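Local coordinates for protein hypothetical sugar kinase (Cytophaga hutchinsonii, PDB 3R8E) that probably transfers phosphate from ATP to a sugar, as a putative kinase of the ROK family with a ribonuclease H-like fold, at residues 30-35 against 305-310; 128-133 against 311-316; 251-256 against 283-288; 262-267 against 295-300. One frame throughout, in Å; residues are numbered along the deposited sequence. Where two conformers were deposited one is given.

Contact 1 (30-35 against 305-310); sequences SVKFGL and ENDAGL
Leu310 and Lys32 carry most of this contact, with Gly34 beside them. Leu310, near the start of helix 308-318, lays its two methyl groups against the backbone of strand 30-36. With CG anti to the backbone N (chi1 -156°), its branch reaches across to the strand: CD1 lies 3.6 Å from Lys32 O and 3.7 Å from Lys32 CB, while CD2 rests 3.8 Å from Gly34 O. A side chain at Gly34 would point at the leucine, and a CB built there would collide with Leu310 CD2, so the bare backbone is what admits the methyl.

Lys32 touches at both ends. CB meets the leucine, and the chain then bends at its second, third and fourth torsions, bringing CE and NZ to the residues that lead into helix 308-318. There NZ donates to Asn306 O at 3.3 Å, a long bond that arrives above the carbonyl plane, 38° out of it. Water 1 closes a triangle with this pair, accepting from Lys32 NZ at 2.9 Å and donating to Asn306 O; it also accepts from Leu310 N at 2.8 Å, tying that backbone N-H to the lysine. Asp307 OD1 stands 4.3 Å from Lys32 NZ, beyond a salt bridge, yet probably adds some attraction. A methionine at Lys32 would probably leave water 1 and Asn306 O without their amine partner and Asp307 without the nearby positive charge.

On the strand's other side Phe33 packs against helix 59-73. The arrangement is thus a helix laid on a beta sheet, consistent with the layered alpha/beta architecture of a ribonuclease H-like domain.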
loop_
_atom_site.group_PDB
_atom_site.type_symbol
_atom_site.label_atom_id
_atom_site.label_comp_id
_atom_site.label_asym_id
_atom_site.label_seq_id
_atom_site.Cartn_x
_atom_site.Cartn_y
_atom_site.Cartn_z
ATOM N N SER A 30 5.871 -28.289 3.858
ATOM C CA SER A 30 6.979 -28.905 3.126
ATOM C C SER A 30 8.070 -27.892 2.761
ATOM O O SER A 30 7.766 -26.729 2.497
ATOM C CB SER A 30 6.470 -29.594 1.863
ATOM O OG SER A 30 5.841 -28.680 0.981
ATOM N N VAL A 31 9.342 -28.343 2.768
ATOM C CA VAL A 31 10.530 -27.550 2.406
ATOM C C VAL A 31 10.989 -28.056 1.041
ATOM O O VAL A 31 10.991 -29.269 0.813
ATOM C CB VAL A 31 11.660 -27.596 3.472
ATOM C CG1 VAL A 31 12.813 -26.665 3.094
ATOM C CG2 VAL A 31 11.131 -27.243 4.859
ATOM N N LYS A 32 11.363 -27.141 0.129
ATOM C CA LYS A 32 11.697 -27.541 -1.247
ATOM C C LYS A 32 13.083 -27.066 -1.693
ATOM O O LYS A 32 13.446 -25.907 -1.503
ATOM C CB LYS A 32 10.641 -27.023 -2.236
ATOM C CG LYS A 32 9.286 -27.719 -2.151
ATOM C CD LYS A 32 8.120 -26.742 -2.342
ATOM C CE LYS A 32 7.587 -26.683 -3.758
ATOM N NZ LYS A 32 8.426 -25.828 -4.640
ATOM N N PHE A 33 13.828 -27.979 -2.328
ATOM C CA PHE A 33 15.165 -27.801 -2.891
ATOM C C PHE A 33 15.126 -28.080 -4.380
ATOM O O PHE A 33 14.423 -28.996 -4.810
ATOM C CB PHE A 33 16.153 -28.783 -2.230
ATOM C CG PHE A 33 16.816 -28.354 -0.941
ATOM C CD1 PHE A 33 16.059 -28.062 0.187
ATOM C CD2 PHE A 33 18.201 -28.331 -0.830
ATOM C CE1 PHE A 33 16.678 -27.714 1.391
ATOM C CE2 PHE A 33 18.817 -27.983 0.375
ATOM C CZ PHE A 33 18.051 -27.673 1.475
ATOM N N GLY A 34 15.894 -27.326 -5.154
ATOM C CA GLY A 34 15.965 -27.559 -6.591
ATOM C C GLY A 34 17.088 -26.829 -7.284
ATOM O O GLY A 34 17.422 -25.696 -6.922
ATOM N N LEU A 35 17.667 -27.478 -8.297
ATOM C CA LEU A 35 18.715 -26.874 -9.106
ATOM C C LEU A 35 18.047 -26.159 -10.265
ATOM O O LEU A 35 17.321 -26.785 -11.039
ATOM C CB LEU A 35 19.727 -27.922 -9.577
ATOM C CG LEU A 35 21.193 -27.523 -9.449
ATOM C CD1 LEU A 35 21.598 -27.347 -7.992
ATOM C CD2 LEU A 35 22.084 -28.547 -10.103
ATOM N N GLU A 305 2.865 -21.489 -10.907
ATOM C CA GLU A 305 2.191 -22.172 -9.799
ATOM C C GLU A 305 3.124 -22.258 -8.573
ATOM O O GLU A 305 3.772 -21.254 -8.254
ATOM C CB GLU A 305 1.656 -23.554 -10.241
ATOM C CG GLU A 305 0.514 -23.457 -11.241
ATOM C CD GLU A 305 0.098 -24.763 -11.890
ATOM O OE1 GLU A 305 -0.332 -25.685 -11.159
ATOM O OE2 GLU A 305 0.166 -24.849 -13.137
ATOM N N ASN A 306 3.218 -23.435 -7.917
ATOM C CA ASN A 306 4.024 -23.661 -6.709
ATOM C C ASN A 306 5.555 -23.624 -6.944
ATOM O O ASN A 306 6.306 -23.701 -5.972
ATOM C CB ASN A 306 3.639 -24.992 -6.064
ATOM C CG ASN A 306 2.348 -24.922 -5.293
ATOM O OD1 ASN A 306 1.257 -25.126 -5.836
ATOM N ND2 ASN A 306 2.442 -24.624 -4.007
ATOM N N ASP A 307 6.016 -23.493 -8.200
ATOM C CA ASP A 307 7.450 -23.443 -8.501
ATOM C C ASP A 307 8.032 -22.014 -8.435
ATOM O O ASP A 307 9.251 -21.863 -8.337
ATOM C CB ASP A 307 7.725 -24.047 -9.882
ATOM C CG ASP A 307 7.598 -25.562 -9.941
ATOM O OD1 ASP A 307 7.940 -26.229 -8.935
ATOM O OD2 ASP A 307 7.225 -26.082 -11.010
ATOM N N ALA A 308 7.173 -20.979 -8.486
ATOM C CA ALA A 308 7.588 -19.574 -8.497
ATOM C C ALA A 308 8.522 -19.200 -7.335
ATOM O O ALA A 308 9.498 -18.487 -7.565
ATOM C CB ALA A 308 6.370 -18.659 -8.497
ATOM N N GLY A 309 8.219 -19.680 -6.123
ATOM C CA GLY A 309 9.008 -19.406 -4.921
ATOM C C GLY A 309 10.446 -19.875 -5.021
ATOM O O GLY A 309 11.372 -19.113 -4.728
ATOM N N LEU A 310 10.637 -21.128 -5.467
ATOM C CA LEU A 310 11.957 -21.737 -5.644
ATOM C C LEU A 310 12.712 -21.046 -6.788
ATOM O O LEU A 310 13.883 -20.697 -6.621
ATOM C CB LEU A 310 11.813 -23.242 -5.910
ATOM C CG LEU A 310 13.034 -24.099 -5.568
ATOM C CD1 LEU A 310 12.616 -25.420 -4.966
ATOM C CD2 LEU A 310 13.889 -24.349 -6.796
HETATM O O HOH W 1 8.577 -22.935 -4.806
#

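Contact 2 (128-133 against 311-316); sequences AKCAAL and LGAAGL
Cys130 holds SG anti to its carbonyl carbon (chi1 -79°), which sends the sulfur over the backbone of helix 308-318, whereas Leu133, one turn later, has CG anti to the backbone N (chi1 -167°) and directs CD2 to the same helix. The sulfur settles 3.8 Å from Ala313 CA, with Ala313 CB and Leu316 CD1 slightly farther away. Leu133 CD2 approaches Gly312 O at 3.6 Å and meets Leu316 CD2 at 3.8 Å, the two leucines crossing obliquely. Leu316 therefore divides its branches, CD1 to the sulfur and CD2 to the leucine methyl.

Gly312 lies between these two side chains, and here the backbones themselves come together. Its CA is 4.3 Å from the CA of Cys130, and the axes of the short helical segments approach to 7.1 Å while crossing at 83°. The evidence for a real backbone contact is the CA-H...O interaction from Gly312 CA to Cys130 O, 3.1 Å long and nearly straight at the hydrogen. A CB on Gly312 would fall onto that oxygen, which shows that the close approach depends on the missing side chain. Gly315, one turn on, likewise presents only backbone to Leu133 CD2.

Beyond the pair, Cys130 and Leu316 both touch Glu125 on strand 121-126, so the crossing lies against the sheet, while Leu311 and Ala314 reach Val36 at the end of strand 30-36. This is a glycine-mediated helix-helix crossing, buried and nearly perpendicular, joining helices 127-138 and 308-318 within the ribonuclease H-like fold.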
loop_
_atom_site.group_PDB
_atom_site.type_symbol
_atom_site.label_atom_id
_atom_site.label_comp_id
_atom_site.label_asym_id
_atom_site.label_seq_id
_atom_site.Cartn_x
_atom_site.Cartn_y
_atom_site.Cartn_z
ATOM N N ALA A 128 7.065 -15.061 -0.505
ATOM C CA ALA A 128 6.019 -14.488 -1.366
ATOM C C ALA A 128 6.620 -13.468 -2.340
ATOM O O ALA A 128 6.151 -13.350 -3.476
ATOM C CB ALA A 128 4.930 -13.845 -0.524
ATOM N N LYS A 129 7.680 -12.745 -1.897
ATOM C CA LYS A 129 8.412 -11.810 -2.742
ATOM C C LYS A 129 9.216 -12.605 -3.779
ATOM O O LYS A 129 9.279 -12.209 -4.941
ATOM C CB LYS A 129 9.321 -10.901 -1.902
ATOM C CG LYS A 129 8.523 -9.960 -1.021
ATOM C CD LYS A 129 9.436 -8.994 -0.254
ATOM C CE LYS A 129 8.643 -7.997 0.562
ATOM N NZ LYS A 129 7.873 -8.653 1.654
ATOM N N CYS A 130 9.813 -13.743 -3.355
ATOM C CA CYS A 130 10.537 -14.642 -4.265
ATOM C C CYS A 130 9.627 -15.082 -5.390
ATOM O O CYS A 130 10.043 -15.060 -6.539
ATOM C CB CYS A 130 11.085 -15.850 -3.517
ATOM S SG CYS A 130 12.600 -15.510 -2.605
ATOM N N ALA A 131 8.382 -15.475 -5.067
ATOM C CA ALA A 131 7.415 -15.937 -6.076
ATOM C C ALA A 131 7.173 -14.858 -7.145
ATOM O O ALA A 131 7.153 -15.190 -8.326
ATOM C CB ALA A 131 6.109 -16.342 -5.415
ATOM N N ALA A 132 7.063 -13.569 -6.744
ATOM C CA ALA A 132 6.913 -12.470 -7.713
ATOM C C ALA A 132 8.159 -12.376 -8.593
ATOM O O ALA A 132 8.039 -12.251 -9.810
ATOM C CB ALA A 132 6.681 -11.151 -6.998
ATOM N N LEU A 133 9.364 -12.489 -7.977
ATOM C CA LEU A 133 10.627 -12.446 -8.720
ATOM C C LEU A 133 10.730 -13.640 -9.695
ATOM O O LEU A 133 11.245 -13.480 -10.804
ATOM C CB LEU A 133 11.817 -12.410 -7.745
ATOM C CG LEU A 133 13.185 -12.062 -8.339
ATOM C CD1 LEU A 133 13.223 -10.626 -8.880
ATOM C CD2 LEU A 133 14.278 -12.253 -7.314
ATOM N N LEU A 311 12.026 -20.803 -7.926
ATOM C CA LEU A 311 12.619 -20.123 -9.083
ATOM C C LEU A 311 13.083 -18.713 -8.706
ATOM O O LEU A 311 14.189 -18.319 -9.076
ATOM C CB LEU A 311 11.640 -20.068 -10.273
ATOM C CG LEU A 311 11.346 -21.400 -10.978
ATOM C CD1 LEU A 311 10.215 -21.235 -11.973
ATOM C CD2 LEU A 311 12.570 -21.940 -11.698
ATOM N N GLY A 312 12.261 -17.998 -7.932
ATOM C CA GLY A 312 12.565 -16.649 -7.463
ATOM C C GLY A 312 13.721 -16.639 -6.487
ATOM O O GLY A 312 14.568 -15.744 -6.546
ATOM N N ALA A 313 13.777 -17.651 -5.601
ATOM C CA ALA A 313 14.869 -17.804 -4.627
ATOM C C ALA A 313 16.198 -17.940 -5.381
ATOM O O ALA A 313 17.136 -17.202 -5.092
ATOM C CB ALA A 313 14.620 -19.003 -3.724
ATOM N N ALA A 314 16.247 -18.795 -6.423
ATOM C CA ALA A 314 17.435 -18.924 -7.266
ATOM C C ALA A 314 17.711 -17.602 -8.006
ATOM O O ALA A 314 18.870 -17.218 -8.157
ATOM C CB ALA A 314 17.247 -20.052 -8.265
ATOM N N GLY A 315 16.636 -16.907 -8.399
ATOM C CA GLY A 315 16.669 -15.622 -9.094
ATOM C C GLY A 315 17.411 -14.529 -8.348
ATOM O O GLY A 315 17.955 -13.620 -8.980
ATOM N N LEU A 316 17.464 -14.626 -6.998
ATOM C CA LEU A 316 18.188 -13.680 -6.130
ATOM C C LEU A 316 19.676 -13.653 -6.479
ATOM O O LEU A 316 20.273 -12.578 -6.521
ATOM C CB LEU A 316 18.031 -14.039 -4.635
ATOM C CG LEU A 316 16.628 -14.074 -4.025
ATOM C CD1 LEU A 316 16.659 -14.728 -2.649
ATOM C CD2 LEU A 316 16.019 -12.681 -3.939
#

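Contact 3 (251-256 against 283-288); sequences SLVNIV and KAMLEH
Val253 of helix 235-259 pushes into helix 274-288 between Ala284 and His288, one turn apart, where two helices pack on each other beside the sheet containing strand 147-152, within the ribonuclease H-like fold. The segments cross at -51° with their axes 9.3 Å apart. Val253 CG2 is the bump: it lies 3.8 Å from Ala284 O and equally close to His288 CB, while Met285 CA bounds the same hollow at 3.9 Å. The other methyl, CG1, also rests on His288 CB, so the valine straddles that carbon, and the two side chains cross at about a right angle.

The second bump comes from the opposite helix. Met285, a selenomethionine, runs out with CG anti to its carbonyl carbon and then bends at its last torsion (chi3 81°), turning CE in between Leu252 and Val256. These two are one turn apart, and Met285 CE sits over Leu252 CB at 4.1 Å. Each helix thus sends one side chain between two residues of the other, and no hydrogen bond crosses the contact.

Leu181 of the second subunit packs on Val253 and His288, extending the apolar surface across the dimer interface. On the sheet side, Leu252 touches Leu150. Val256 CG2 meets Met285 CE at 3.7 Å.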
loop_
_atom_site.group_PDB
_atom_site.type_symbol
_atom_site.label_atom_id
_atom_site.label_comp_id
_atom_site.label_asym_id
_atom_site.label_seq_id
_atom_site.Cartn_x
_atom_site.Cartn_y
_atom_site.Cartn_z
ATOM N N SER A 251 -10.012 -5.796 -1.727
ATOM C CA SER A 251 -8.663 -5.618 -1.168
ATOM C C SER A 251 -7.697 -5.095 -2.240
ATOM O O SER A 251 -6.839 -4.262 -1.932
ATOM C CB SER A 251 -8.144 -6.910 -0.549
ATOM O OG SER A 251 -8.657 -7.037 0.768
ATOM N N LEU A 252 -7.865 -5.538 -3.504
ATOM C CA LEU A 252 -7.030 -5.049 -4.607
ATOM C C LEU A 252 -7.277 -3.553 -4.848
ATOM O O LEU A 252 -6.328 -2.847 -5.167
ATOM C CB LEU A 252 -7.229 -5.864 -5.901
ATOM C CG LEU A 252 -6.462 -7.197 -5.942
ATOM C CD1 LEU A 252 -7.026 -8.128 -7.008
ATOM C CD2 LEU A 252 -4.955 -6.979 -6.145
ATOM N N VAL A 253 -8.520 -3.058 -4.616
ATOM C CA VAL A 253 -8.829 -1.617 -4.716
ATOM C C VAL A 253 -7.891 -0.848 -3.772
ATOM O O VAL A 253 -7.266 0.137 -4.178
ATOM C CB VAL A 253 -10.325 -1.325 -4.408
ATOM C CG1 VAL A 253 -10.558 0.154 -4.068
ATOM C CG2 VAL A 253 -11.213 -1.763 -5.573
ATOM N N ASN A 254 -7.756 -1.339 -2.526
ATOM C CA ASN A 254 -6.891 -0.707 -1.529
ATOM C C ASN A 254 -5.411 -0.785 -1.898
ATOM O O ASN A 254 -4.702 0.204 -1.709
ATOM C CB ASN A 254 -7.125 -1.307 -0.143
ATOM C CG ASN A 254 -8.427 -0.879 0.470
ATOM O OD1 ASN A 254 -9.073 0.056 0.000
ATOM N ND2 ASN A 254 -8.841 -1.553 1.534
ATOM N N ILE A 255 -4.940 -1.939 -2.414
ATOM C CA ILE A 255 -3.539 -2.123 -2.824
ATOM C C ILE A 255 -3.226 -1.168 -3.977
ATOM O O ILE A 255 -2.208 -0.482 -3.952
ATOM C CB ILE A 255 -3.239 -3.601 -3.202
ATOM C CG1 ILE A 255 -3.412 -4.522 -1.981
ATOM C CG2 ILE A 255 -1.834 -3.760 -3.804
ATOM C CD1 ILE A 255 -3.685 -5.992 -2.326
ATOM N N VAL A 256 -4.123 -1.106 -4.966
ATOM C CA VAL A 256 -3.947 -0.244 -6.134
ATOM C C VAL A 256 -3.922 1.241 -5.701
ATOM O O VAL A 256 -3.084 1.989 -6.194
ATOM C CB VAL A 256 -5.044 -0.545 -7.185
ATOM C CG1 VAL A 256 -5.135 0.550 -8.233
ATOM C CG2 VAL A 256 -4.784 -1.895 -7.844
ATOM N N LYS A 283 -15.297 -6.509 -11.472
ATOM C CA LYS A 283 -16.468 -5.675 -11.201
ATOM C C LYS A 283 -16.213 -4.760 -9.989
ATOM O O LYS A 283 -16.459 -3.559 -10.088
ATOM C CB LYS A 283 -17.720 -6.546 -10.991
ATOM C CG LYS A 283 -19.029 -5.758 -10.948
ATOM C CD LYS A 283 -20.246 -6.664 -10.760
ATOM C CE LYS A 283 -20.612 -6.882 -9.309
ATOM N NZ LYS A 283 -21.777 -7.797 -9.171
ATOM N N ALA A 284 -15.675 -5.318 -8.879
ATOM C CA ALA A 284 -15.359 -4.555 -7.666
ATOM C C ALA A 284 -14.336 -3.454 -7.960
ATOM O O ALA A 284 -14.498 -2.336 -7.489
ATOM C CB ALA A 284 -14.837 -5.482 -6.574
HETATM N N MSE A 285 -13.326 -3.755 -8.796
HETATM C CA MSE A 285 -12.280 -2.804 -9.176
HETATM C C MSE A 285 -12.854 -1.678 -10.044
HETATM O O MSE A 285 -12.529 -0.518 -9.821
HETATM C CB MSE A 285 -11.133 -3.527 -9.890
HETATM C CG MSE A 285 -10.413 -4.519 -8.979
HETATM SE SE MSE A 285 -8.782 -5.195 -9.775
HETATM C CE MSE A 285 -7.684 -3.647 -9.326
ATOM N N LEU A 286 -13.744 -2.008 -10.991
ATOM C CA LEU A 286 -14.365 -0.995 -11.841
ATOM C C LEU A 286 -15.331 -0.115 -11.040
ATOM O O LEU A 286 -15.436 1.069 -11.334
ATOM C CB LEU A 286 -15.101 -1.641 -13.021
ATOM C CG LEU A 286 -14.254 -2.353 -14.085
ATOM C CD1 LEU A 286 -15.140 -3.215 -14.978
ATOM C CD2 LEU A 286 -13.485 -1.356 -14.943
ATOM N N GLU A 287 -16.018 -0.689 -10.029
ATOM C CA GLU A 287 -16.969 0.038 -9.180
ATOM C C GLU A 287 -16.297 1.095 -8.302
ATOM O O GLU A 287 -16.874 2.163 -8.099
ATOM C CB GLU A 287 -17.728 -0.930 -8.261
ATOM C CG GLU A 287 -18.953 -1.573 -8.893
ATOM C CD GLU A 287 -19.644 -2.664 -8.089
ATOM O OE1 GLU A 287 -19.302 -2.851 -6.898
ATOM O OE2 GLU A 287 -20.541 -3.328 -8.656
ATOM N N HIS A 288 -15.102 0.788 -7.758
ATOM C CA HIS A 288 -14.428 1.655 -6.792
ATOM C C HIS A 288 -13.224 2.445 -7.323
ATOM O O HIS A 288 -12.769 3.356 -6.629
ATOM C CB HIS A 288 -13.976 0.821 -5.584
ATOM C CG HIS A 288 -15.105 0.146 -4.868
ATOM N ND1 HIS A 288 -15.983 0.856 -4.074
ATOM C CD2 HIS A 288 -15.454 -1.160 -4.844
ATOM C CE1 HIS A 288 -16.831 -0.035 -3.591
ATOM N NE2 HIS A 288 -16.557 -1.260 -4.034
#

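Contact 4 (262-267 against 295-300); sequences NNILLG and DDMYIG
Asn262 O and Tyr298 N begin a ladder of four hydrogen bonds that pairs strands 263-267 and 298-301 in parallel, the CA atoms of facing residues 4.8 Å apart and the strand segments only 15° from aligned. Helix 274-288 lies between the two strands in sequence, so they form a beta-alpha-beta crossover, with strand 298-301 outermost in this chain's sheet. The straightest rung is Gly300 N to Ile264 O, 174° at the hydrogen.

On one face Ile264 and Ile299 lie side by side, and Leu266 CD1 meets Ile299 CG2 at 3.8 Å; this face turns to helix 274-288. On the other, Leu265 CD2 approaches Tyr298 CE2 at 4.0 Å. Gly300 has no CB there, where one would clash with Tyr298 OH, a hydroxyl hydrogen-bonded to Asn141 OD1. Asn263 OD1 comes to the ring's edge, near its plane, and water 2 donates to it and to Asp296 O; Asn263 ND2 is hydrogen-bonded to Thr146 O.

Asp296 OD1 forms a salt bridge with Arg171 of the second subunit. In one of its two conformers Asn262 ND2, also hydrogen-bonded to Tyr293 O, donates to Asp296 OD1 at 2.7 Å, from 42° above the carboxylate plane.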
loop_
_atom_site.group_PDB
_atom_site.type_symbol
_atom_site.label_atom_id
_atom_site.label_comp_id
_atom_site.label_asym_id
_atom_site.label_seq_id
_atom_site.Cartn_x
_atom_site.Cartn_y
_atom_site.Cartn_z
ATOM N N ASN A 262 -1.435 -1.651 -11.788
ATOM C CA ASN A 262 -2.695 -2.189 -12.304
ATOM C C ASN A 262 -2.485 -3.481 -13.116
ATOM O O ASN A 262 -3.365 -3.873 -13.881
ATOM C CB ASN A 262 -3.473 -1.138 -13.107
ATOM C CG ASN A 262 -2.786 -0.678 -14.358
ATOM O OD1 ASN A 262 -1.630 -1.018 -14.621
ATOM N ND2 ASN A 262 -3.478 0.131 -15.145
ATOM N N ASN A 263 -1.337 -4.151 -12.921
ATOM C CA ASN A 263 -1.065 -5.467 -13.493
ATOM C C ASN A 263 -1.137 -6.440 -12.356
ATOM O O ASN A 263 -0.453 -6.246 -11.351
ATOM C CB ASN A 263 0.279 -5.533 -14.197
ATOM C CG ASN A 263 0.344 -4.734 -15.463
ATOM O OD1 ASN A 263 -0.600 -4.699 -16.261
ATOM N ND2 ASN A 263 1.492 -4.123 -15.690
ATOM N N ILE A 264 -2.035 -7.431 -12.461
ATOM C CA ILE A 264 -2.256 -8.391 -11.383
ATOM C C ILE A 264 -2.124 -9.812 -11.912
ATOM O O ILE A 264 -2.789 -10.175 -12.891
ATOM C CB ILE A 264 -3.652 -8.150 -10.733
ATOM C CG1 ILE A 264 -3.756 -6.736 -10.124
ATOM C CG2 ILE A 264 -3.996 -9.221 -9.672
ATOM C CD1 ILE A 264 -5.088 -6.088 -10.331
ATOM N N LEU A 265 -1.279 -10.615 -11.239
ATOM C CA LEU A 265 -1.124 -12.046 -11.524
ATOM C C LEU A 265 -1.703 -12.817 -10.356
ATOM O O LEU A 265 -1.376 -12.523 -9.203
ATOM C CB LEU A 265 0.335 -12.468 -11.774
ATOM C CG LEU A 265 1.048 -11.921 -13.021
ATOM C CD1 LEU A 265 2.453 -12.487 -13.114
ATOM C CD2 LEU A 265 0.276 -12.227 -14.315
ATOM N N LEU A 266 -2.550 -13.809 -10.649
ATOM C CA LEU A 266 -3.203 -14.601 -9.620
ATOM C C LEU A 266 -2.700 -16.040 -9.637
ATOM O O LEU A 266 -2.798 -16.720 -10.661
ATOM C CB LEU A 266 -4.734 -14.548 -9.800
ATOM C CG LEU A 266 -5.379 -13.149 -9.739
ATOM C CD1 LEU A 266 -6.825 -13.205 -10.156
ATOM C CD2 LEU A 266 -5.260 -12.520 -8.343
ATOM N N GLY A 267 -2.162 -16.473 -8.497
ATOM C CA GLY A 267 -1.619 -17.814 -8.284
ATOM C C GLY A 267 -2.236 -18.520 -7.089
ATOM O O GLY A 267 -3.213 -18.032 -6.515
ATOM N N ASP A 295 -8.407 1.592 -17.189
ATOM C CA ASP A 295 -8.337 1.592 -18.661
ATOM C C ASP A 295 -7.290 0.625 -19.233
ATOM O O ASP A 295 -7.607 -0.088 -20.191
ATOM C CB ASP A 295 -8.103 3.000 -19.223
ATOM C CG ASP A 295 -9.373 3.805 -19.441
ATOM O OD1 ASP A 295 -10.473 3.292 -19.113
ATOM O OD2 ASP A 295 -9.272 4.938 -19.951
ATOM N N ASP A 296 -6.074 0.575 -18.654
ATOM C CA ASP A 296 -5.047 -0.337 -19.162
ATOM C C ASP A 296 -4.696 -1.425 -18.133
ATOM O O ASP A 296 -3.581 -1.952 -18.145
ATOM C CB ASP A 296 -3.787 0.428 -19.628
ATOM C CG ASP A 296 -3.098 1.343 -18.624
ATOM O OD1 ASP A 296 -3.588 1.453 -17.477
ATOM O OD2 ASP A 296 -2.078 1.964 -18.993
HETATM N N MSE A 297 -5.665 -1.766 -17.257
HETATM C CA MSE A 297 -5.453 -2.788 -16.235
HETATM C C MSE A 297 -5.403 -4.182 -16.878
HETATM O O MSE A 297 -6.001 -4.416 -17.939
HETATM C CB MSE A 297 -6.519 -2.707 -15.129
HETATM C CG MSE A 297 -7.871 -3.327 -15.504
HETATM SE SE MSE A 297 -9.116 -3.406 -14.016
HETATM C CE MSE A 297 -8.011 -4.354 -12.770
ATOM N N TYR A 298 -4.651 -5.094 -16.245
ATOM C CA TYR A 298 -4.473 -6.465 -16.708
ATOM C C TYR A 298 -4.571 -7.412 -15.524
ATOM O O TYR A 298 -3.931 -7.185 -14.499
ATOM C CB TYR A 298 -3.127 -6.626 -17.437
ATOM C CG TYR A 298 -2.695 -8.059 -17.668
ATOM C CD1 TYR A 298 -3.335 -8.859 -18.613
ATOM C CD2 TYR A 298 -1.634 -8.611 -16.955
ATOM C CE1 TYR A 298 -2.941 -10.181 -18.828
ATOM C CE2 TYR A 298 -1.217 -9.923 -17.179
ATOM C CZ TYR A 298 -1.882 -10.709 -18.106
ATOM O OH TYR A 298 -1.471 -12.006 -18.317
ATOM N N ILE A 299 -5.409 -8.446 -15.657
ATOM C CA ILE A 299 -5.565 -9.492 -14.651
ATOM C C ILE A 299 -5.244 -10.797 -15.361
ATOM O O ILE A 299 -5.961 -11.200 -16.280
ATOM C CB ILE A 299 -6.943 -9.500 -13.944
ATOM C CG1 ILE A 299 -7.229 -8.143 -13.277
ATOM C CG2 ILE A 299 -7.013 -10.655 -12.915
ATOM C CD1 ILE A 299 -8.652 -7.888 -13.000
ATOM N N GLY A 300 -4.116 -11.386 -14.991
ATOM C CA GLY A 300 -3.628 -12.616 -15.593
ATOM C C GLY A 300 -3.453 -13.746 -14.605
ATOM O O GLY A 300 -3.481 -13.536 -13.391
HETATM O O HOH W 2 -1.193 -3.179 -18.317
#

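In the fold
The four contacts fall into two pairs, with contacts 1 and 3 on opposite sides of the chain's centre, their own centres 31 Å apart. Contacts 1 and 2 share helix 308-318, their centres 10 Å apart, and they meet where Gly309 O touches Cys130 CB at 3.5 Å. Contacts 3 and 4, centres 12 Å apart, interleave along the chain: helix 235-259, strand 263-267, helix 274-288 and strand 298-301 follow in order, and Met285 CE reaches Ile264 CD1 at 3.7 Å. Both of these touch the second subunit, while contacts 1 and 2 do not. Helix 308-318 is the next element after strand 298-301, and the nearest atoms of contact 4 lie about 6 Å from those of contacts 1 and 2.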